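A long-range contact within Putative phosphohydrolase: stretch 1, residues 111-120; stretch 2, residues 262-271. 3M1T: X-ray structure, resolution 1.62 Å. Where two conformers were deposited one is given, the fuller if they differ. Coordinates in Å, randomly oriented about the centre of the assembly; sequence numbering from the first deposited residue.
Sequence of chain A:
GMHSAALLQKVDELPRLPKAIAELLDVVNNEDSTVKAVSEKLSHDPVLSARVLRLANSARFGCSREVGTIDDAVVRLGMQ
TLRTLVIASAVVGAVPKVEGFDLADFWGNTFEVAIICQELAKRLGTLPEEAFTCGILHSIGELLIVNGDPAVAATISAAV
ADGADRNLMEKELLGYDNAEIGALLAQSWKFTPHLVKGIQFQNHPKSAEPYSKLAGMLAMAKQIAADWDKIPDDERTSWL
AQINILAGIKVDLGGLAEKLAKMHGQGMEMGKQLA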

ATOM      1  N   PHE A 111      -0.583   4.244  -4.943  0.50 11.13           N
ATOM      2  CA  PHE A 111      -1.621   5.187  -4.526  0.50 11.45           C
ATOM      3  C   PHE A 111      -2.959   4.893  -5.174  0.50 11.90           C
ATOM      4  O   PHE A 111      -3.982   5.028  -4.534  0.50 12.45           O
ATOM      5  CB  PHE A 111      -1.231   6.642  -4.831  0.50 11.47           C
ATOM      6  CG  PHE A 111      -0.159   7.185  -3.942  0.50 12.33           C
ATOM      7  CD1 PHE A 111      -0.212   6.985  -2.566  0.50 14.37           C
ATOM      8  CD2 PHE A 111       0.908   7.877  -4.471  0.50  9.57           C
ATOM      9  CE1 PHE A 111       0.775   7.475  -1.756  0.50 16.44           C
ATOM     10  CE2 PHE A 111       1.887   8.367  -3.659  0.50 12.74           C
ATOM     11  CZ  PHE A 111       1.820   8.178  -2.313  0.50 12.23           C
ATOM     12  N   GLU A 112      -2.937   4.494  -6.437  1.00 12.42           N
ATOM     13  CA  GLU A 112      -4.189   4.111  -7.144  1.00 12.17           C
ATOM     14  C   GLU A 112      -4.868   2.996  -6.366  1.00 11.87           C
ATOM     15  O   GLU A 112      -6.058   3.077  -6.039  1.00 12.12           O
ATOM     16  CB  GLU A 112      -3.947   3.640  -8.591  1.00 14.98           C
ATOM     17  CG  GLU A 112      -3.669   4.725  -9.626  1.00 16.84           C
ATOM     18  CD  GLU A 112      -4.870   5.618  -9.940  1.00 17.45           C
ATOM     19  OE1 GLU A 112      -6.035   5.123 -10.175  1.00 16.98           O
ATOM     20  OE2 GLU A 112      -4.631   6.846 -10.032  1.00 18.93           O
ATOM     21  N   VAL A 113      -4.079   1.978  -6.011  1.00 10.88           N
ATOM     22  CA  VAL A 113      -4.588   0.875  -5.211  1.00 10.36           C
ATOM     23  C   VAL A 113      -5.094   1.374  -3.853  1.00 11.51           C
ATOM     24  O   VAL A 113      -6.176   1.000  -3.403  1.00 11.72           O
ATOM     25  CB  VAL A 113      -3.544  -0.255  -5.059  1.00 10.88           C
ATOM     26  CG1 VAL A 113      -3.935  -1.282  -3.962  1.00  9.80           C
ATOM     27  CG2 VAL A 113      -3.271  -0.954  -6.422  1.00 10.59           C
ATOM     28  N   ALA A 114      -4.309   2.206  -3.178  1.00 11.59           N
ATOM     29  CA  ALA A 114      -4.710   2.760  -1.888  1.00 10.82           C
ATOM     30  C   ALA A 114      -5.999   3.531  -1.933  1.00 11.13           C
ATOM     31  O   ALA A 114      -6.874   3.391  -1.072  1.00 10.94           O
ATOM     32  CB  ALA A 114      -3.552   3.632  -1.300  1.00 10.92           C
ATOM     33  N   ILE A 115      -6.156   4.362  -2.972  1.00 12.44           N
ATOM     34  CA  ILE A 115      -7.393   5.138  -3.130  1.00 12.41           C
ATOM     35  C   ILE A 115      -8.618   4.246  -3.332  1.00 11.58           C
ATOM     36  O   ILE A 115      -9.713   4.464  -2.742  1.00 10.62           O
ATOM     37  CB  ILE A 115      -7.232   6.169  -4.306  1.00 13.57           C
ATOM     38  CG1 ILE A 115      -6.257   7.280  -3.915  1.00 15.23           C
ATOM     39  CG2 ILE A 115      -8.622   6.686  -4.773  1.00 16.16           C
ATOM     40  CD1 ILE A 115      -5.820   8.108  -5.152  1.00 18.80           C
ATOM     41  N   ILE A 116      -8.434   3.227  -4.156  1.00 11.02           N
ATOM     42  CA  ILE A 116      -9.479   2.244  -4.397  1.00 11.17           C
ATOM     43  C   ILE A 116      -9.836   1.507  -3.107  1.00 11.43           C
ATOM     44  O   ILE A 116     -11.001   1.415  -2.725  1.00 11.42           O
ATOM     45  CB  ILE A 116      -9.124   1.243  -5.528  1.00 11.00           C
ATOM     46  CG1 ILE A 116      -8.955   1.949  -6.880  1.00 11.78           C
ATOM     47  CG2 ILE A 116     -10.218   0.120  -5.634  1.00 10.68           C
ATOM     48  CD1 ILE A 116      -8.143   1.120  -7.878  1.00 13.47           C
ATOM     49  N   CYS A 117      -8.818   1.042  -2.365  1.00 11.20           N
ATOM     50  CA  CYS A 117      -9.100   0.354  -1.110  1.00 10.87           C
ATOM     51  C   CYS A 117      -9.915   1.224  -0.115  1.00 10.77           C
ATOM     52  O   CYS A 117     -10.799   0.762   0.580  1.00 10.62           O
ATOM     53  CB  CYS A 117      -7.783  -0.026  -0.429  1.00 11.67           C
ATOM     54  SG  CYS A 117      -6.920  -1.407  -1.168  1.00 14.77           S
ATOM     55  N   GLN A 118      -9.551   2.487  -0.007  0.50 11.20           N
ATOM     56  CA  GLN A 118     -10.244   3.411   0.862  0.50 12.17           C
ATOM     57  C   GLN A 118     -11.748   3.493   0.560  0.50 12.43           C
ATOM     58  O   GLN A 118     -12.576   3.568   1.475  0.50 13.03           O
ATOM     59  CB  GLN A 118      -9.590   4.791   0.735  0.50 12.75           C
ATOM     60  CG  GLN A 118      -9.977   5.768   1.805  0.50 14.93           C
ATOM     61  CD  GLN A 118      -9.148   7.045   1.748  0.50 18.12           C
ATOM     62  OE1 GLN A 118      -9.088   7.715   0.712  0.50 17.63           O
ATOM     63  NE2 GLN A 118      -8.500   7.388   2.873  0.50 16.68           N
ATOM     64  N   GLU A 119     -12.086   3.520  -0.730  1.00 11.89           N
ATOM     65  CA  GLU A 119     -13.466   3.532  -1.181  1.00 12.00           C
ATOM     66  C   GLU A 119     -14.161   2.207  -0.840  1.00 11.80           C
ATOM     67  O   GLU A 119     -15.301   2.188  -0.396  1.00 12.41           O
ATOM     68  CB  GLU A 119     -13.518   3.741  -2.696  1.00 11.36           C
ATOM     69  CG  GLU A 119     -14.924   3.707  -3.284  1.00 10.90           C
ATOM     70  CD  GLU A 119     -15.880   4.746  -2.701  1.00 15.37           C
ATOM     71  OE1 GLU A 119     -15.408   5.839  -2.274  1.00 15.31           O
ATOM     72  OE2 GLU A 119     -17.104   4.482  -2.738  1.00 13.12           O
ATOM     73  N   LEU A 120     -13.464   1.100  -1.065  1.00 11.57           N
ATOM     74  CA  LEU A 120     -14.038  -0.203  -0.693  1.00 11.37           C
ATOM     75  C   LEU A 120     -14.348  -0.261   0.805  1.00 10.89           C
ATOM     76  O   LEU A 120     -15.385  -0.780   1.209  1.00 11.38           O
ATOM     77  CB  LEU A 120     -13.104  -1.357  -1.086  1.00 10.92           C
ATOM     78  CG  LEU A 120     -12.715  -1.448  -2.548  1.00 10.18           C
ATOM     79  CD1 LEU A 120     -11.772  -2.620  -2.837  1.00 10.50           C
ATOM     80  CD2 LEU A 120     -13.944  -1.501  -3.480  1.00 11.46           C
ATOM     81  N   LYS A 262     -14.411   8.414 -11.353  1.00 14.81           N
ATOM     82  CA  LYS A 262     -14.149   9.782 -10.881  1.00 15.83           C
ATOM     83  C   LYS A 262     -12.722   9.873 -10.312  1.00 16.54           C
ATOM     84  O   LYS A 262     -12.016  10.862 -10.525  1.00 17.30           O
ATOM     85  CB  LYS A 262     -15.184  10.219  -9.817  1.00 16.17           C
ATOM     86  CG  LYS A 262     -16.591  10.562 -10.346  1.00 19.48           C
ATOM     87  CD  LYS A 262     -17.463  11.238  -9.263  1.00 22.46           C
HETATM   88  N   MSE A 263     -12.277   8.828  -9.639  1.00 16.28           N
HETATM   89  CA  MSE A 263     -10.987   8.889  -8.924  1.00 16.50           C
HETATM   90  C   MSE A 263      -9.812   8.365  -9.723  1.00 16.78           C
HETATM   91  O   MSE A 263      -8.637   8.543  -9.310  1.00 16.42           O
HETATM   92  CB  MSE A 263     -11.107   8.127  -7.633  1.00 17.67           C
HETATM   93  CG  MSE A 263     -12.303   8.601  -6.841  1.00 18.42           C
HETATM   94 SE   MSE A 263     -12.119   7.951  -5.079  0.75 31.67          SE
HETATM   95  CE  MSE A 263     -12.044   6.185  -5.466  1.00 14.99           C
ATOM     96  N   HIS A 264     -10.098   7.714 -10.839  1.00 15.51           N
ATOM     97  CA  HIS A 264      -9.074   7.059 -11.637  1.00 16.03           C
ATOM     98  C   HIS A 264      -8.009   8.075 -12.012  1.00 16.32           C
ATOM     99  O   HIS A 264      -8.319   9.147 -12.524  1.00 16.13           O
ATOM    100  CB  HIS A 264      -9.641   6.489 -12.938  1.00 16.95           C
ATOM    101  CG  HIS A 264      -8.603   5.823 -13.792  1.00 17.79           C
ATOM    102  ND1 HIS A 264      -8.099   6.399 -14.936  1.00 23.80           N
ATOM    103  CD2 HIS A 264      -7.951   4.646 -13.644  1.00 19.43           C
ATOM    104  CE1 HIS A 264      -7.194   5.597 -15.470  1.00 22.60           C
ATOM    105  NE2 HIS A 264      -7.089   4.527 -14.709  1.00 21.74           N
ATOM    106  N   GLY A 265      -6.761   7.727 -11.738  1.00 17.32           N
ATOM    107  CA  GLY A 265      -5.619   8.604 -12.061  1.00 17.30           C
ATOM    108  C   GLY A 265      -5.121   9.504 -10.941  1.00 17.60           C
ATOM    109  O   GLY A 265      -4.018  10.056 -11.025  1.00 18.16           O
ATOM    110  N   GLN A 266      -5.939   9.713  -9.917  1.00 17.74           N
ATOM    111  CA  GLN A 266      -5.583  10.555  -8.804  1.00 19.01           C
ATOM    112  C   GLN A 266      -4.381   9.972  -8.064  1.00 18.91           C
ATOM    113  O   GLN A 266      -3.628  10.723  -7.437  1.00 17.57           O
ATOM    114  CB  GLN A 266      -6.744  10.693  -7.816  1.00 19.45           C
ATOM    115  CG  GLN A 266      -7.899  11.551  -8.313  1.00 24.03           C
ATOM    116  CD  GLN A 266      -9.078  11.623  -7.342  1.00 26.11           C
ATOM    117  OE1 GLN A 266      -9.020  11.160  -6.200  1.00 34.59           O
ATOM    118  NE2 GLN A 266     -10.172  12.207  -7.818  1.00 33.45           N
ATOM    119  N   GLY A 267      -4.240   8.644  -8.085  1.00 17.74           N
ATOM    120  CA  GLY A 267      -3.084   7.998  -7.452  1.00 17.39           C
ATOM    121  C   GLY A 267      -1.816   8.248  -8.251  1.00 18.89           C
ATOM    122  O   GLY A 267      -0.761   8.601  -7.701  1.00 16.82           O
HETATM  123  N   MSE A 268      -1.917   8.127  -9.576  1.00 17.18           N
HETATM  124  CA  MSE A 268      -0.794   8.427 -10.439  1.00 17.98           C
HETATM  125  C   MSE A 268      -0.331   9.870 -10.263  1.00 17.90           C
HETATM  126  O   MSE A 268       0.874  10.125 -10.287  1.00 17.90           O
HETATM  127  CB  MSE A 268      -1.144   8.167 -11.921  1.00 18.40           C
HETATM  128  CG  MSE A 268      -1.536   6.718 -12.184  1.00 20.57           C
HETATM  129 SE   MSE A 268      -0.179   5.306 -11.925  0.75 26.05          SE
HETATM  130  CE  MSE A 268       1.395   6.074 -12.792  1.00 27.32           C
ATOM    131  N   GLU A 269      -1.280  10.793 -10.090  0.50 17.61           N
ATOM    132  CA  GLU A 269      -0.948  12.194  -9.866  0.50 17.80           C
ATOM    133  C   GLU A 269      -0.242  12.363  -8.522  0.50 17.30           C
ATOM    134  O   GLU A 269       0.665  13.186  -8.401  0.50 17.29           O
ATOM    135  CB  GLU A 269      -2.189  13.078  -9.855  0.50 17.67           C
ATOM    136  CG  GLU A 269      -1.894  14.484  -9.336  0.50 18.91           C
ATOM    137  CD  GLU A 269      -0.916  15.246 -10.238  0.50 22.12           C
ATOM    138  OE1 GLU A 269      -0.882  14.957 -11.467  0.50 24.21           O
ATOM    139  OE2 GLU A 269      -0.194  16.136  -9.721  0.50 21.93           O
HETATM  140  N   MSE A 270      -0.680  11.615  -7.509  1.00 16.82           N
HETATM  141  CA  MSE A 270       0.001  11.638  -6.198  1.00 16.72           C
HETATM  142  C   MSE A 270       1.430  11.154  -6.326  1.00 17.19           C
HETATM  143  O   MSE A 270       2.351  11.774  -5.756  1.00 16.11           O
HETATM  144  CB  MSE A 270      -0.755  10.852  -5.141  1.00 16.32           C
HETATM  145  CG  MSE A 270      -1.966  11.593  -4.613  1.00 16.90           C
HETATM  146 SE   MSE A 270      -3.032  10.424  -3.505  0.75 21.54          SE
HETATM  147  CE  MSE A 270      -1.992  10.748  -1.921  1.00 22.11           C
ATOM    148  N   GLY A 271       1.636  10.086  -7.093  1.00 16.52           N
ATOM    149  CA  GLY A 271       2.970   9.553  -7.342  1.00 18.07           C
ATOM    150  C   GLY A 271       3.897  10.586  -7.973  1.00 19.67           C
ATOM    151  O   GLY A 271       5.072  10.673  -7.612  1.00 20.52           O
TER
HETATM  152  O   HOH W   1      -7.943   5.395  -8.392  1.00 23.74           O

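What does the carboxylate of Glu112 do at the start of the second helix? Glu112 has more surface covered by the other stretch than any other residue, although its CA-to-CB bond points sideways; chi1 and chi2, both m, bring the end of the side chain nearer to the other stretch. There it meets backbone amides at the N-terminal start of helix 266-271. Gly265 stands at the N-cap position, and its N donates a nearly straight hydrogen bond to Glu112 OE1, at 3.1 Å and 172°. Within the first turn, Met268 N donates to Glu112 OE2 at 3.0 Å, while the hydrogen bond from Gly267 N to the same OE2, 2.7 Å long, is weak because its angle is only 126°. The place of OE2 is less sure than that of OE1, since it lies too close to a neighbour in the model. Gln266 N is also near, 3.2 Å from Glu112 OE2, but its angle is poor; this amide instead donates to Met263 O at 3.0 Å, within the type II turn that runs from Met263 to Gln266. Water 1 extends the network, donating to Glu112 OE1 at 2.6 Å and, weakly, to Met263 O at 3.4 Å.

How does Ile115 fit against the same stretch? One helical turn after Phe111, it points toward the other stretch and sits as a knob among Met263, Gln266, Gly267 and Met270. Ile115 CD1 comes within 3.4 Å of Gly267 N and 4.0 Å of Met270 SE, so this end of the side chain rests against backbone as well as side chain. Ile115 CG2 packs 3.5 Å from Met263 CE. Met263 CE also lies 4.0 Å from Glu119 CB, so the selenomethionine at 263 spans two positions one turn apart on the first helix. The carboxylate of Glu119 is engaged elsewhere in the structure.

What does Phe111 find beside it? Its CA-to-CB bond also points toward the other stretch, and the surroundings of its ring differ with direction. Met270 CE lies over one face, with Met270 SE 4.8 Å from the centroid of the Phe111 ring in an oblique sulfur-aromatic arrangement, selenium taking the place of sulfur. Closer in, Phe111 CD2 is 3.5 Å from Met270 CB. Near the plane of the ring, at its edge, are Gly267 O and Gly271 N, the latter 3.5 Å from Phe111 CD2. Gly271 N already donates to Gly267 O in a helical hydrogen bond of 2.9 Å.

Why can the backbones come so close? The CA atoms of Glu112 and Gly267 are 4.1 Å apart, and Phe111 CB lies 3.5 Å from Gly267 CA. A CB on Gly267 would point toward the first helix and fall 2.2 Å from Glu112 N and 2.7 Å from Phe111 C, both clashes. Glycine therefore leaves room for this approach, with the helix axes 7.8 Å apart at their closest and their directions 135° apart.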